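Local coordinates for protein alpha-glucosidase (Bacteroides thetaiotaomicron, PDB 5XFM) that probably hydrolyses beta-L-arabinopyranosides and alpha-galactosides, acting as a bifunctional, calcium-bound member of glycoside hydrolase family 97, at residues A162-G165 with T169-S172; Y173-K178 with S187-G192. The protein carries 1 engineered substitution. All coordinates share one frame; numbering follows the deposited sequence.

Contact 1: A162-G165 with T169-S172; sequences AMIG and TKPS
Ile164 and Lys170 carry the side-chain part of this contact, the isoleucine lying against the aliphatic stem of the lysine. With Ile164 CG1 wedged between its own backbone N and carbonyl carbon (chi1 62°), the longer branch is turned at the lysine: CG1 comes 3.8 Å from Lys170 CD, and the terminal CD1 follows it to 4.1 Å from the same Lys170 CD. The two chains run at a slant to each other. Beyond CG the lysine is extended, which takes its ammonium group away from residues 162-165 to its partner Glu175. Gly165, which has no side chain, sits at the flank of the same stem, its CA 4.1 Å from Lys170 CD. In the backbone, two bonds centred on Lys170 close a short hairpin-like loop without regular strand pairing, part of the long excursion between strands 153-156 and 178-182 of the N-terminal domain. Met163 N gives its hydrogen to Lys170 O over 2.8 Å. Lys170 N in turn reaches Ile164 O at 3.1 Å. The same Ile164 O is approached by Lys170 CB at 3.2 Å, so the carbonyl is closely packed against the root of the lysine side chain. Met163 CB leaves the backbone away from residues 169-172; the chain bends at chi2 and chi3, and the side chain touches Asn243. A cis peptide joins Lys170 to Pro171, and the proline ring lies beside Ala162, with Pro171 CD 4.0 Å from Ala162 CA. Thr169 CB likewise points away; its OG1 bonds to Trp166 O inside the turn, and its side chain touches Phe404 of the catalytic barrel.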
loop_
_atom_site.group_PDB
_atom_site.type_symbol
_atom_site.label_atom_id
_atom_site.label_comp_id
_atom_site.label_asym_id
_atom_site.label_seq_id
_atom_site.Cartn_x
_atom_site.Cartn_y
_atom_site.Cartn_z
ATOM N N ALA A 162 -14.000 15.720 -3.613
ATOM C CA ALA A 162 -14.046 15.730 -2.163
ATOM C C ALA A 162 -15.494 15.682 -1.695
ATOM O O ALA A 162 -16.369 16.263 -2.335
ATOM C CB ALA A 162 -13.337 16.961 -1.609
ATOM N N MET A 163 -15.729 14.992 -0.578
ATOM C CA MET A 163 -17.033 14.966 0.106
ATOM C C MET A 163 -18.147 14.289 -0.711
ATOM O O MET A 163 -19.309 14.664 -0.594
ATOM C CB MET A 163 -17.495 16.384 0.479
ATOM C CG MET A 163 -16.411 17.300 1.051
ATOM S SD MET A 163 -15.386 16.525 2.301
ATOM C CE MET A 163 -16.586 16.073 3.556
ATOM N N ILE A 164 -17.799 13.316 -1.546
ATOM C CA ILE A 164 -18.811 12.484 -2.187
ATOM C C ILE A 164 -18.740 11.083 -1.588
ATOM O O ILE A 164 -18.037 10.863 -0.600
ATOM C CB ILE A 164 -18.637 12.409 -3.719
ATOM C CG1 ILE A 164 -17.291 11.774 -4.073
ATOM C CG2 ILE A 164 -18.777 13.793 -4.350
ATOM C CD1 ILE A 164 -17.156 11.395 -5.533
ATOM N N GLY A 165 -19.491 10.146 -2.160
ATOM C CA GLY A 165 -19.496 8.781 -1.665
ATOM C C GLY A 165 -20.256 8.638 -0.352
ATOM O O GLY A 165 -20.964 9.552 0.073
ATOM N N THR A 169 -17.625 10.749 2.812
ATOM C CA THR A 169 -16.325 10.307 3.319
ATOM C C THR A 169 -15.168 10.277 2.309
ATOM O O THR A 169 -14.037 9.975 2.687
ATOM C CB THR A 169 -16.420 8.906 3.938
ATOM O OG1 THR A 169 -17.068 8.027 3.012
ATOM C CG2 THR A 169 -17.217 8.947 5.221
ATOM N N LYS A 170 -15.440 10.567 1.039
ATOM C CA LYS A 170 -14.373 10.609 0.048
ATOM C C LYS A 170 -13.611 11.938 0.122
ATOM O O LYS A 170 -14.180 12.956 0.529
ATOM C CB LYS A 170 -14.934 10.354 -1.363
ATOM C CG LYS A 170 -14.948 8.860 -1.694
ATOM C CD LYS A 170 -15.602 8.519 -3.017
ATOM C CE LYS A 170 -15.633 6.999 -3.190
ATOM N NZ LYS A 170 -15.747 6.540 -4.605
ATOM N N PRO A 171 -12.324 11.940 -0.283
ATOM C CA PRO A 171 -11.542 10.832 -0.858
ATOM C C PRO A 171 -11.181 9.731 0.131
ATOM O O PRO A 171 -10.993 10.009 1.321
ATOM C CB PRO A 171 -10.263 11.525 -1.359
ATOM C CG PRO A 171 -10.607 13.002 -1.417
ATOM C CD PRO A 171 -11.552 13.193 -0.271
ATOM N N SER A 172 -11.071 8.500 -0.364
ATOM C CA SER A 172 -10.737 7.359 0.491
ATOM C C SER A 172 -9.871 6.340 -0.247
ATOM O O SER A 172 -9.758 5.188 0.173
ATOM C CB SER A 172 -12.017 6.688 1.013
ATOM O OG SER A 172 -12.957 6.467 -0.032
#

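Contact 2: Y173-K178 with S187-G192; sequences YEEEYK and SQYGHG. With CA (calcium ion), chain E.
Glu175 starts with CG beside its backbone N and then folds at chi2 (-65°), which swings the carboxylate across to Tyr189; the tyrosine, its own CG likewise beside the backbone N, extends its ring to meet it from the opposite direction. Tyr189 OH donates to Glu175 OE1 over 3.0 Å. The acceptor lies at the edge of the ring, near its plane, with Tyr189 CE1 3.4 Å from Glu175 OE1, while the hydroxyl approaches from above the carboxylate plane, 40° out of it. The ring and carboxylate planes stand almost perpendicular, 87° apart. Glu175 OE1 also receives a hydrogen from a water 2.6 Å away, and this water donates again to Gln188 OE1 and accepts from Glu176 N, a small solvent-mediated bridge beside the direct bond. Lys170 claims Glu175 OE2, so both ends of the carboxylate are held and its rotation is fixed. Gln188 CG lies over the rim of one face of the Tyr189 ring, 3.7 Å above its plane. A phenylalanine in place of Tyr189 would probably leave Glu175 OE1 with the water but without its direct tie to residues 187-192. One residue earlier, the extended Glu174 side chain binds calcium through OE2 alone at 2.5 Å; its OE1 takes a hydrogen from a metal-bound water and another bond from Ser172. Glu452, just past barrel strand 448-451, and Glu458, opening helix 458-462, complete the protein ligands, while Glu176 bonds to His465 of helix 464-468. Residues 173-178 run along the seam between the barrel and the N-terminal domain; the loop 187-192, linking edge strand 178-182 to strand 197-200 in the sequence, lies on their N-terminal-domain side.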
loop_
_atom_site.group_PDB
_atom_site.type_symbol
_atom_site.label_atom_id
_atom_site.label_comp_id
_atom_site.label_asym_id
_atom_site.label_seq_id
_atom_site.Cartn_x
_atom_site.Cartn_y
_atom_site.Cartn_z
ATOM N N TYR A 173 -9.255 6.783 -1.342
ATOM C CA TYR A 173 -8.349 5.954 -2.129
ATOM C C TYR A 173 -9.031 4.660 -2.542
ATOM O O TYR A 173 -8.469 3.569 -2.436
ATOM C CB TYR A 173 -7.058 5.684 -1.339
ATOM C CG TYR A 173 -6.124 6.871 -1.333
ATOM C CD1 TYR A 173 -6.553 8.108 -0.863
ATOM C CD2 TYR A 173 -4.814 6.761 -1.791
ATOM C CE1 TYR A 173 -5.716 9.199 -0.856
ATOM C CE2 TYR A 173 -3.960 7.855 -1.783
ATOM C CZ TYR A 173 -4.421 9.071 -1.314
ATOM O OH TYR A 173 -3.593 10.168 -1.300
ATOM N N GLU A 174 -10.267 4.795 -3.005
ATOM C CA GLU A 174 -11.061 3.645 -3.404
ATOM C C GLU A 174 -11.587 3.805 -4.829
ATOM O O GLU A 174 -12.788 3.845 -5.053
ATOM C CB GLU A 174 -12.213 3.428 -2.410
ATOM C CG GLU A 174 -11.792 2.644 -1.165
ATOM C CD GLU A 174 -12.749 2.798 0.017
ATOM O OE1 GLU A 174 -13.652 3.654 -0.032
ATOM O OE2 GLU A 174 -12.619 2.023 0.986
ATOM N N GLU A 175 -10.676 3.883 -5.796
ATOM C CA GLU A 175 -11.078 4.089 -7.183
ATOM C C GLU A 175 -10.516 3.013 -8.106
ATOM O O GLU A 175 -9.655 2.222 -7.716
ATOM C CB GLU A 175 -10.649 5.479 -7.657
ATOM C CG GLU A 175 -11.131 6.606 -6.743
ATOM C CD GLU A 175 -12.642 6.763 -6.711
ATOM O OE1 GLU A 175 -13.303 6.516 -7.744
ATOM O OE2 GLU A 175 -13.174 7.124 -5.636
ATOM N N GLU A 176 -11.016 2.983 -9.334
ATOM C CA GLU A 176 -10.685 1.914 -10.262
ATOM C C GLU A 176 -9.565 2.314 -11.206
ATOM O O GLU A 176 -9.352 3.501 -11.454
ATOM C CB GLU A 176 -11.915 1.511 -11.070
ATOM C CG GLU A 176 -12.996 0.852 -10.254
ATOM C CD GLU A 176 -14.221 0.540 -11.077
ATOM O OE1 GLU A 176 -14.275 -0.560 -11.670
ATOM O OE2 GLU A 176 -15.121 1.398 -11.145
ATOM N N TYR A 177 -8.875 1.308 -11.741
ATOM C CA TYR A 177 -7.760 1.504 -12.667
ATOM C C TYR A 177 -8.160 1.361 -14.130
ATOM O O TYR A 177 -9.184 0.766 -14.447
ATOM C CB TYR A 177 -6.640 0.499 -12.383
ATOM C CG TYR A 177 -5.932 0.666 -11.064
ATOM C CD1 TYR A 177 -6.472 0.137 -9.893
ATOM C CD2 TYR A 177 -4.705 1.320 -10.992
ATOM C CE1 TYR A 177 -5.827 0.269 -8.684
ATOM C CE2 TYR A 177 -4.045 1.460 -9.782
ATOM C CZ TYR A 177 -4.612 0.931 -8.632
ATOM O OH TYR A 177 -3.970 1.059 -7.428
ATOM N N LYS A 178 -7.338 1.936 -15.007
ATOM C CA LYS A 178 -7.352 1.634 -16.434
ATOM C C LYS A 178 -5.977 1.115 -16.850
ATOM O O LYS A 178 -4.953 1.733 -16.545
ATOM C CB LYS A 178 -7.718 2.861 -17.269
ATOM C CG LYS A 178 -9.098 3.428 -17.011
ATOM C CD LYS A 178 -9.467 4.443 -18.088
ATOM C CE LYS A 178 -8.650 5.728 -17.955
ATOM N NZ LYS A 178 -8.914 6.720 -19.039
ATOM N N SER A 187 -8.404 12.342 -16.319
ATOM C CA SER A 187 -8.818 11.642 -15.109
ATOM C C SER A 187 -10.328 11.716 -14.943
ATOM O O SER A 187 -10.965 12.677 -15.381
ATOM C CB SER A 187 -8.120 12.212 -13.865
ATOM O OG SER A 187 -8.565 13.521 -13.570
ATOM N N GLN A 188 -10.886 10.695 -14.299
ATOM C CA GLN A 188 -12.337 10.545 -14.155
ATOM C C GLN A 188 -12.995 11.750 -13.473
ATOM O O GLN A 188 -14.098 12.150 -13.847
ATOM C CB GLN A 188 -12.644 9.261 -13.378
ATOM C CG GLN A 188 -14.108 9.059 -12.997
ATOM C CD GLN A 188 -14.326 7.794 -12.182
ATOM O OE1 GLN A 188 -13.420 6.972 -12.032
ATOM N NE2 GLN A 188 -15.539 7.624 -11.662
ATOM N N TYR A 189 -12.331 12.335 -12.477
ATOM C CA TYR A 189 -12.925 13.463 -11.750
ATOM C C TYR A 189 -12.254 14.811 -12.018
ATOM O O TYR A 189 -12.710 15.840 -11.516
ATOM C CB TYR A 189 -12.901 13.216 -10.243
ATOM C CG TYR A 189 -13.571 11.950 -9.773
ATOM C CD1 TYR A 189 -12.880 10.741 -9.750
ATOM C CD2 TYR A 189 -14.886 11.964 -9.330
ATOM C CE1 TYR A 189 -13.490 9.578 -9.306
ATOM C CE2 TYR A 189 -15.506 10.809 -8.887
ATOM C CZ TYR A 189 -14.803 9.620 -8.876
ATOM O OH TYR A 189 -15.415 8.465 -8.434
ATOM N N GLY A 190 -11.173 14.812 -12.788
ATOM C CA GLY A 190 -10.413 16.030 -13.013
ATOM C C GLY A 190 -9.541 16.436 -11.833
ATOM O O GLY A 190 -9.270 17.624 -11.626
ATOM N N HIS A 191 -9.108 15.463 -11.036
ATOM C CA HIS A 191 -8.223 15.783 -9.918
ATOM C C HIS A 191 -6.941 14.952 -9.936
ATOM O O HIS A 191 -6.310 14.753 -8.901
ATOM C CB HIS A 191 -8.962 15.597 -8.591
ATOM C CG HIS A 191 -10.179 16.461 -8.455
ATOM N ND1 HIS A 191 -10.121 17.839 -8.462
ATOM C CD2 HIS A 191 -11.488 16.143 -8.310
ATOM C CE1 HIS A 191 -11.341 18.331 -8.330
ATOM N NE2 HIS A 191 -12.189 17.323 -8.234
ATOM N N GLY A 192 -6.540 14.498 -11.120
ATOM C CA GLY A 192 -5.356 13.668 -11.257
ATOM C C GLY A 192 -5.477 12.299 -10.607
ATOM O O GLY A 192 -6.562 11.734 -10.528
HETATM CA CA CA E . -13.794 1.099 3.033
HETATM O O HOH W 1 -15.701 2.329 1.975
HETATM O O HOH W 2 -13.304 5.081 -9.970
HETATM O O HOH W 3 -14.020 3.110 4.249
HETATM O O HOH W 4 -16.592 0.884 3.505
HETATM O O HOH W 5 -13.898 0.106 5.230
#

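How the contacts relate
Leaving strand 153-156, the chain first closes contact 1, a tight turn with three residues between its segments, and passes straight from Ser172 into the first segment of contact 2. It then forms edge strand 178-182 and returns through 187-192, closing a second, wider loop before strand 197-200. The two contacts follow in series, neither nested nor crossed, with centres about 12 Å apart. Between them, the Lys170-Glu175 salt bridge is the polar tie, and Ile164 CD1 packs 3.8 Å from Tyr189 CE2. Both lie in N-terminal-domain loops, and the first segment of contact 2 carries Glu174 to the calcium beside the barrel.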